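Local coordinates for putidaredoxin reductase (PDB 1Q1R), which probably passes electrons from NADH through its bound FAD to putidaredoxin, which supplies the cytochrome P450cam monooxygenase, at residues A[280-285]-A[306-311]; A[285-290]-A[296-301]. One frame throughout, in Å; residues are numbered along the deposited sequence.

In the fold
From the N-terminal side, strand 279-281 comes first, an edge strand of the parallel sheet of the FAD-binding fold. The chain then turns against the FAD pyrophosphate and enters the hairpin of strands 286-290 and 295-298. Interaction 2 closes this short loop by pairing the two strands. Past Ser301 the chain enters helix 302-316. Interaction 1 closes the wider loop by setting that helix against residues 282-283, and interaction 2 is nested inside it. The two contacts share Cys285 and touch elsewhere: Gln308 packs on Ala286 and Phe288, and the Asp284 carbonyl probably accepts a bond from Arg298. Both contacts reach FAD.

Interaction 1: A[280-285]-A[306-311]; sequences MAVGDC and LEQARK. With FAD (flavin-adenine dinucleotide), chain C.
Val282, just past the end of strand 279-281, makes the main apolar contact with helix 302-316. Val282 CG2 lies 3.5 Å from Gln308 CB and also touches the backbone N of Ala309. With chi1 at 61°, CG2 is anti to the backbone N, while CG1 sits between N and the carbonyl carbon. Ala309 itself packs on Val19 of helix 14-25. The side chains of Val282 and Gln308 run antiparallel, side by side, each toward the other's backbone. Gln308 reaches out straight past CG, which carries its amide end up to the backbone of Val282 and Gly283. Gly283, with no side chain, brings its backbone up beside the phosphate: Gly283 CA is 3.5 Å from FAD O2P. Asp284 then grips the cofactor twice. Asp284 N donates to FAD O2P at 3.0 Å with a nearly straight N-H...O angle of 167°. Asp284 OD1 accepts from the ribityl hydroxyl O3' of FAD at 2.6 Å. The other carboxylate oxygen, OD2, forms a salt bridge with Arg134, which also bonds to FAD. A Gly-Asp pair after the last strand of the parallel sheet, with the aspartate on the ribityl O3' and its backbone N on the phosphate, is the second FAD-binding motif of the glutathione reductase fold.

Interaction 2: A[285-290]-A[296-301]; sequences CARFHS and WVRIES. With FAD (flavin-adenine dinucleotide), chain C.
Phe288 and Val297 form an antiparallel hydrogen-bonded pair. Phe288 N donates to Val297 O at 2.8 Å, with an N-H...O angle of 149°. The return bond from Val297 N to Phe288 O is straighter, at 166°. Farther along, water 1 bridges the strands: it lies within hydrogen-bonding distance of Ala286 O and accepts from Ile299 N at 2.8 Å. Within 296-301, Arg298 NH1 forms a salt bridge with Glu300 OE2 at 2.7 Å; its hydrogen bond uses the anti lone pair and is tilted from the guanidinium plane. Arg298 NH1 also donates to the carbonyl of Asp284, so this one nitrogen ties the strand to the FAD-binding turn. The strands form a beta hairpin that follows the last parallel strand and, with strand 266-267 beside strand 286-290, makes a small three-stranded mixed sheet. The hairpin leads into helix 302-316 at Ser301, whose OG caps Asn304 N as an N-cap, and Ser301 N lies 3.1 Å from FAD O3'. Arg287 and Arg298 share one face of the hairpin and cross at about a right angle, with guanidinium planes 89° apart. Both start with CG anti to the backbone N and bend at chi3, which brings the Arg287 guanidinium face over Arg298 CB. The NE atoms of both donate to Asn264 O, which probably eases the closeness of like charges. Toward the far end, His289 CB is 3.7 Å from the centroid of the Trp296 six-membered ring, and the imidazole turns its edge to the five-membered ring in a T-shaped stack. On the other face, Val297 CG2 sits over the Phe288 ring, 3.6 Å from Phe288 CZ.

Interaction 1: A[280-285]-A[306-311]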
# COMPACT_ATOMS: atom_id res chain seq x y z
N MET A 280 1.38 -17.09 -11.81
CA MET A 280 0.47 -15.99 -11.50
C MET A 280 1.22 -14.93 -10.69
O MET A 280 2.30 -15.19 -10.16
CB MET A 280 -0.73 -16.50 -10.70
CG MET A 280 -1.54 -17.59 -11.39
SD MET A 280 -2.94 -18.17 -10.41
CE MET A 280 -2.14 -19.07 -9.17
N ALA A 281 0.64 -13.73 -10.60
CA ALA A 281 1.23 -12.64 -9.83
C ALA A 281 0.12 -12.09 -8.93
O ALA A 281 -1.06 -12.21 -9.26
CB ALA A 281 1.75 -11.54 -10.74
N VAL A 282 0.48 -11.49 -7.79
CA VAL A 282 -0.52 -10.99 -6.85
C VAL A 282 0.04 -9.92 -5.91
O VAL A 282 1.21 -9.96 -5.55
CB VAL A 282 -1.06 -12.17 -6.01
CG1 VAL A 282 0.07 -12.80 -5.21
CG2 VAL A 282 -2.18 -11.71 -5.09
N GLY A 283 -0.81 -8.97 -5.52
CA GLY A 283 -0.40 -7.93 -4.60
C GLY A 283 0.19 -6.67 -5.21
O GLY A 283 -0.12 -6.31 -6.34
N ASP A 284 1.05 -6.01 -4.44
CA ASP A 284 1.70 -4.77 -4.86
C ASP A 284 2.45 -4.90 -6.19
O ASP A 284 2.59 -3.92 -6.91
CB ASP A 284 2.71 -4.31 -3.80
CG ASP A 284 2.06 -3.79 -2.53
OD1 ASP A 284 0.84 -3.98 -2.35
OD2 ASP A 284 2.78 -3.19 -1.71
N CYS A 285 2.91 -6.10 -6.51
CA CYS A 285 3.68 -6.31 -7.74
C CYS A 285 2.86 -6.56 -8.99
O CYS A 285 3.41 -6.59 -10.09
CB CYS A 285 4.64 -7.50 -7.56
SG CYS A 285 3.84 -9.12 -7.70
N LEU A 306 -5.73 -8.71 -0.43
CA LEU A 306 -6.71 -9.69 0.03
C LEU A 306 -7.60 -10.16 -1.13
O LEU A 306 -7.77 -11.36 -1.34
CB LEU A 306 -7.57 -9.10 1.15
CG LEU A 306 -6.81 -8.72 2.43
CD1 LEU A 306 -7.76 -8.04 3.43
CD2 LEU A 306 -6.20 -9.96 3.05
N GLU A 307 -8.15 -9.20 -1.86
CA GLU A 307 -9.02 -9.51 -2.99
C GLU A 307 -8.30 -10.38 -4.02
O GLU A 307 -8.80 -11.44 -4.41
CB GLU A 307 -9.52 -8.22 -3.64
CG GLU A 307 -10.31 -8.43 -4.94
CD GLU A 307 -10.89 -7.15 -5.50
OE1 GLU A 307 -10.21 -6.10 -5.44
OE2 GLU A 307 -12.03 -7.18 -6.01
N GLN A 308 -7.12 -9.95 -4.45
CA GLN A 308 -6.36 -10.70 -5.44
C GLN A 308 -5.94 -12.08 -4.92
O GLN A 308 -6.00 -13.06 -5.66
CB GLN A 308 -5.12 -9.91 -5.88
CG GLN A 308 -5.47 -8.66 -6.68
CD GLN A 308 -4.26 -8.02 -7.35
OE1 GLN A 308 -4.38 -6.96 -7.97
NE2 GLN A 308 -3.10 -8.65 -7.23
N ALA A 309 -5.52 -12.15 -3.66
CA ALA A 309 -5.10 -13.41 -3.08
C ALA A 309 -6.27 -14.40 -2.99
O ALA A 309 -6.10 -15.60 -3.19
CB ALA A 309 -4.49 -13.18 -1.70
N ARG A 310 -7.45 -13.89 -2.68
CA ARG A 310 -8.62 -14.74 -2.57
C ARG A 310 -9.07 -15.24 -3.95
O ARG A 310 -9.55 -16.36 -4.09
CB ARG A 310 -9.75 -13.99 -1.86
CG ARG A 310 -9.53 -13.97 -0.35
CD ARG A 310 -10.22 -12.82 0.37
NE ARG A 310 -9.85 -12.82 1.78
CZ ARG A 310 -10.15 -11.86 2.65
NH1 ARG A 310 -10.85 -10.80 2.25
NH2 ARG A 310 -9.76 -11.95 3.91
N LYS A 311 -8.88 -14.41 -4.97
CA LYS A 311 -9.26 -14.76 -6.33
C LYS A 311 -8.36 -15.90 -6.83
O LYS A 311 -8.84 -16.85 -7.46
CB LYS A 311 -9.13 -13.55 -7.24
CG LYS A 311 -9.58 -13.78 -8.68
CD LYS A 311 -9.51 -12.50 -9.49
CE LYS A 311 -9.97 -12.72 -10.93
NZ LYS A 311 -9.92 -11.46 -11.73
PA FAD C . 5.24 -7.14 0.33
O1A FAD C . 6.35 -6.28 -0.16
O2A FAD C . 4.64 -6.84 1.65
O5B FAD C . 5.72 -8.66 0.34
C5B FAD C . 6.58 -9.20 -0.68
C4B FAD C . 7.66 -10.06 -0.01
O4B FAD C . 8.30 -10.92 -1.02
C3B FAD C . 8.78 -9.19 0.57
O3B FAD C . 9.24 -9.78 1.80
C2B FAD C . 9.87 -9.29 -0.47
O2B FAD C . 11.15 -9.09 0.13
C1B FAD C . 9.73 -10.73 -0.91
N9A FAD C . 10.45 -11.06 -2.17
C8A FAD C . 10.50 -10.31 -3.29
N7A FAD C . 11.26 -10.93 -4.20
C5A FAD C . 11.69 -12.07 -3.66
C6A FAD C . 12.51 -13.11 -4.11
N6A FAD C . 13.04 -13.06 -5.33
N1A FAD C . 12.76 -14.16 -3.29
C2A FAD C . 12.24 -14.22 -2.06
N3A FAD C . 11.45 -13.23 -1.61
C4A FAD C . 11.17 -12.15 -2.38
N1 FAD C . -2.27 -0.61 2.92
C2 FAD C . -3.58 -0.29 3.29
O2 FAD C . -4.53 -0.72 2.63
N3 FAD C . -3.81 0.51 4.42
C4 FAD C . -2.71 0.99 5.18
O4 FAD C . -2.92 1.65 6.20
C4X FAD C . -1.40 0.67 4.81
N5 FAD C . -0.34 1.07 5.56
C5X FAD C . 0.95 0.72 5.27
C6 FAD C . 2.01 1.14 6.09
C7 FAD C . 3.34 0.75 5.80
C7M FAD C . 4.49 1.25 6.70
C8 FAD C . 3.60 -0.07 4.68
C8M FAD C . 5.03 -0.53 4.34
C9 FAD C . 2.54 -0.49 3.85
C9A FAD C . 1.22 -0.10 4.14
N10 FAD C . 0.13 -0.52 3.33
C10 FAD C . -1.18 -0.14 3.67
C1' FAD C . 0.37 -1.35 2.11
C2' FAD C . 0.04 -2.82 2.39
O2' FAD C . 0.67 -3.22 3.61
C3' FAD C . 0.51 -3.72 1.23
O3' FAD C . -0.05 -3.23 0.00
C4' FAD C . 0.07 -5.17 1.46
O4' FAD C . 0.63 -5.65 2.68
C5' FAD C . 0.52 -6.10 0.32
O5' FAD C . 1.94 -6.32 0.32
P FAD C . 2.55 -7.50 -0.61
O1P FAD C . 2.45 -8.77 0.14
O2P FAD C . 1.88 -7.42 -1.93
O3P FAD C . 4.10 -7.07 -0.82

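Interaction 2: A[285-290]-A[296-301]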
# COMPACT_ATOMS: atom_id res chain seq x y z
N CYS A 285 2.91 -6.10 -6.51
CA CYS A 285 3.68 -6.31 -7.74
C CYS A 285 2.86 -6.56 -8.99
O CYS A 285 3.41 -6.59 -10.09
CB CYS A 285 4.64 -7.50 -7.56
SG CYS A 285 3.84 -9.12 -7.70
N ALA A 286 1.56 -6.74 -8.84
CA ALA A 286 0.70 -7.05 -9.98
C ALA A 286 0.01 -5.91 -10.70
O ALA A 286 -0.68 -5.09 -10.08
CB ALA A 286 -0.34 -8.09 -9.55
N ARG A 287 0.21 -5.85 -12.01
CA ARG A 287 -0.45 -4.85 -12.83
C ARG A 287 -1.57 -5.62 -13.53
O ARG A 287 -1.31 -6.54 -14.29
CB ARG A 287 0.50 -4.25 -13.87
CG ARG A 287 -0.21 -3.30 -14.85
CD ARG A 287 0.77 -2.38 -15.53
NE ARG A 287 1.40 -1.48 -14.57
CZ ARG A 287 0.80 -0.44 -14.02
NH1 ARG A 287 -0.46 -0.14 -14.34
NH2 ARG A 287 1.45 0.32 -13.15
N PHE A 288 -2.81 -5.24 -13.24
CA PHE A 288 -3.95 -5.93 -13.82
C PHE A 288 -4.90 -4.96 -14.51
O PHE A 288 -4.80 -3.74 -14.34
CB PHE A 288 -4.69 -6.68 -12.72
CG PHE A 288 -5.33 -5.77 -11.69
CD1 PHE A 288 -6.69 -5.46 -11.77
CD2 PHE A 288 -4.58 -5.23 -10.66
CE1 PHE A 288 -7.28 -4.61 -10.83
CE2 PHE A 288 -5.16 -4.37 -9.71
CZ PHE A 288 -6.51 -4.07 -9.80
N HIS A 289 -5.83 -5.50 -15.27
CA HIS A 289 -6.80 -4.67 -15.98
C HIS A 289 -8.07 -4.50 -15.15
O HIS A 289 -8.75 -5.47 -14.82
CB HIS A 289 -7.13 -5.28 -17.34
CG HIS A 289 -8.12 -4.48 -18.13
ND1 HIS A 289 -9.48 -4.64 -18.00
CD2 HIS A 289 -7.94 -3.48 -19.02
CE1 HIS A 289 -10.10 -3.76 -18.77
NE2 HIS A 289 -9.19 -3.04 -19.40
N SER A 290 -8.37 -3.26 -14.80
CA SER A 290 -9.57 -2.96 -14.03
C SER A 290 -10.71 -2.78 -15.02
O SER A 290 -10.69 -1.86 -15.83
CB SER A 290 -9.40 -1.67 -13.23
OG SER A 290 -10.64 -1.27 -12.67
N TRP A 296 -5.41 -0.56 -17.24
CA TRP A 296 -4.42 -1.32 -16.48
C TRP A 296 -3.90 -0.51 -15.32
O TRP A 296 -3.45 0.63 -15.48
CB TRP A 296 -3.26 -1.74 -17.38
CG TRP A 296 -3.70 -2.63 -18.49
CD1 TRP A 296 -4.27 -2.25 -19.67
CD2 TRP A 296 -3.66 -4.06 -18.50
NE1 TRP A 296 -4.60 -3.35 -20.42
CE2 TRP A 296 -4.24 -4.48 -19.72
CE3 TRP A 296 -3.20 -5.02 -17.60
CZ2 TRP A 296 -4.36 -5.83 -20.07
CZ3 TRP A 296 -3.33 -6.37 -17.94
CH2 TRP A 296 -3.91 -6.76 -19.17
N VAL A 297 -3.94 -1.10 -14.13
CA VAL A 297 -3.47 -0.43 -12.93
C VAL A 297 -2.69 -1.39 -12.05
O VAL A 297 -2.74 -2.60 -12.24
CB VAL A 297 -4.66 0.09 -12.09
CG1 VAL A 297 -5.56 0.98 -12.94
CG2 VAL A 297 -5.46 -1.09 -11.54
N ARG A 298 -1.94 -0.84 -11.09
CA ARG A 298 -1.19 -1.63 -10.13
C ARG A 298 -1.52 -0.97 -8.79
O ARG A 298 -1.25 0.21 -8.59
CB ARG A 298 0.33 -1.57 -10.38
CG ARG A 298 1.12 -2.46 -9.39
CD ARG A 298 2.59 -2.61 -9.77
NE ARG A 298 3.28 -1.33 -9.77
CZ ARG A 298 3.60 -0.66 -8.66
NH1 ARG A 298 3.28 -1.15 -7.47
NH2 ARG A 298 4.21 0.51 -8.76
N ILE A 299 -2.11 -1.73 -7.88
CA ILE A 299 -2.52 -1.16 -6.60
C ILE A 299 -1.72 -1.67 -5.41
O ILE A 299 -1.47 -2.86 -5.29
CB ILE A 299 -4.03 -1.40 -6.36
CG1 ILE A 299 -4.83 -0.78 -7.51
CG2 ILE A 299 -4.46 -0.81 -5.02
CD1 ILE A 299 -6.32 -0.85 -7.33
N GLU A 300 -1.34 -0.74 -4.54
CA GLU A 300 -0.57 -1.07 -3.34
C GLU A 300 -1.46 -0.87 -2.12
O GLU A 300 -1.49 0.22 -1.55
CB GLU A 300 0.66 -0.15 -3.25
CG GLU A 300 1.72 -0.41 -4.33
CD GLU A 300 2.70 0.75 -4.50
OE1 GLU A 300 2.78 1.62 -3.61
OE2 GLU A 300 3.41 0.78 -5.53
N SER A 301 -2.20 -1.90 -1.72
CA SER A 301 -3.07 -1.78 -0.55
C SER A 301 -3.39 -3.14 0.04
O SER A 301 -3.24 -4.18 -0.61
CB SER A 301 -4.39 -1.10 -0.92
OG SER A 301 -5.29 -2.03 -1.51
PA FAD C . 5.24 -7.14 0.33
O1A FAD C . 6.35 -6.28 -0.16
O2A FAD C . 4.64 -6.84 1.65
O5B FAD C . 5.72 -8.66 0.34
C5B FAD C . 6.58 -9.20 -0.68
C4B FAD C . 7.66 -10.06 -0.01
O4B FAD C . 8.30 -10.92 -1.02
C3B FAD C . 8.78 -9.19 0.57
O3B FAD C . 9.24 -9.78 1.80
C2B FAD C . 9.87 -9.29 -0.47
O2B FAD C . 11.15 -9.09 0.13
C1B FAD C . 9.73 -10.73 -0.91
N9A FAD C . 10.45 -11.06 -2.17
C8A FAD C . 10.50 -10.31 -3.29
N7A FAD C . 11.26 -10.93 -4.20
C5A FAD C . 11.69 -12.07 -3.66
C6A FAD C . 12.51 -13.11 -4.11
N6A FAD C . 13.04 -13.06 -5.33
N1A FAD C . 12.76 -14.16 -3.29
C2A FAD C . 12.24 -14.22 -2.06
N3A FAD C . 11.45 -13.23 -1.61
C4A FAD C . 11.17 -12.15 -2.38
N1 FAD C . -2.27 -0.61 2.92
C2 FAD C . -3.58 -0.29 3.29
O2 FAD C . -4.53 -0.72 2.63
N3 FAD C . -3.81 0.51 4.42
C4 FAD C . -2.71 0.99 5.18
O4 FAD C . -2.92 1.65 6.20
C4X FAD C . -1.40 0.67 4.81
N5 FAD C . -0.34 1.07 5.56
C5X FAD C . 0.95 0.72 5.27
C6 FAD C . 2.01 1.14 6.09
C7 FAD C . 3.34 0.75 5.80
C7M FAD C . 4.49 1.25 6.70
C8 FAD C . 3.60 -0.07 4.68
C8M FAD C . 5.03 -0.53 4.34
C9 FAD C . 2.54 -0.49 3.85
C9A FAD C . 1.22 -0.10 4.14
N10 FAD C . 0.13 -0.52 3.33
C10 FAD C . -1.18 -0.14 3.67
C1' FAD C . 0.37 -1.35 2.11
C2' FAD C . 0.04 -2.82 2.39
O2' FAD C . 0.67 -3.22 3.61
C3' FAD C . 0.51 -3.72 1.23
O3' FAD C . -0.05 -3.23 0.00
C4' FAD C . 0.07 -5.17 1.46
O4' FAD C . 0.63 -5.65 2.68
C5' FAD C . 0.52 -6.10 0.32
O5' FAD C . 1.94 -6.32 0.32
P FAD C . 2.55 -7.50 -0.61
O1P FAD C . 2.45 -8.77 0.14
O2P FAD C . 1.88 -7.42 -1.93
O3P FAD C . 4.10 -7.07 -0.82
O HOH W 1 -1.94 -4.52 -7.87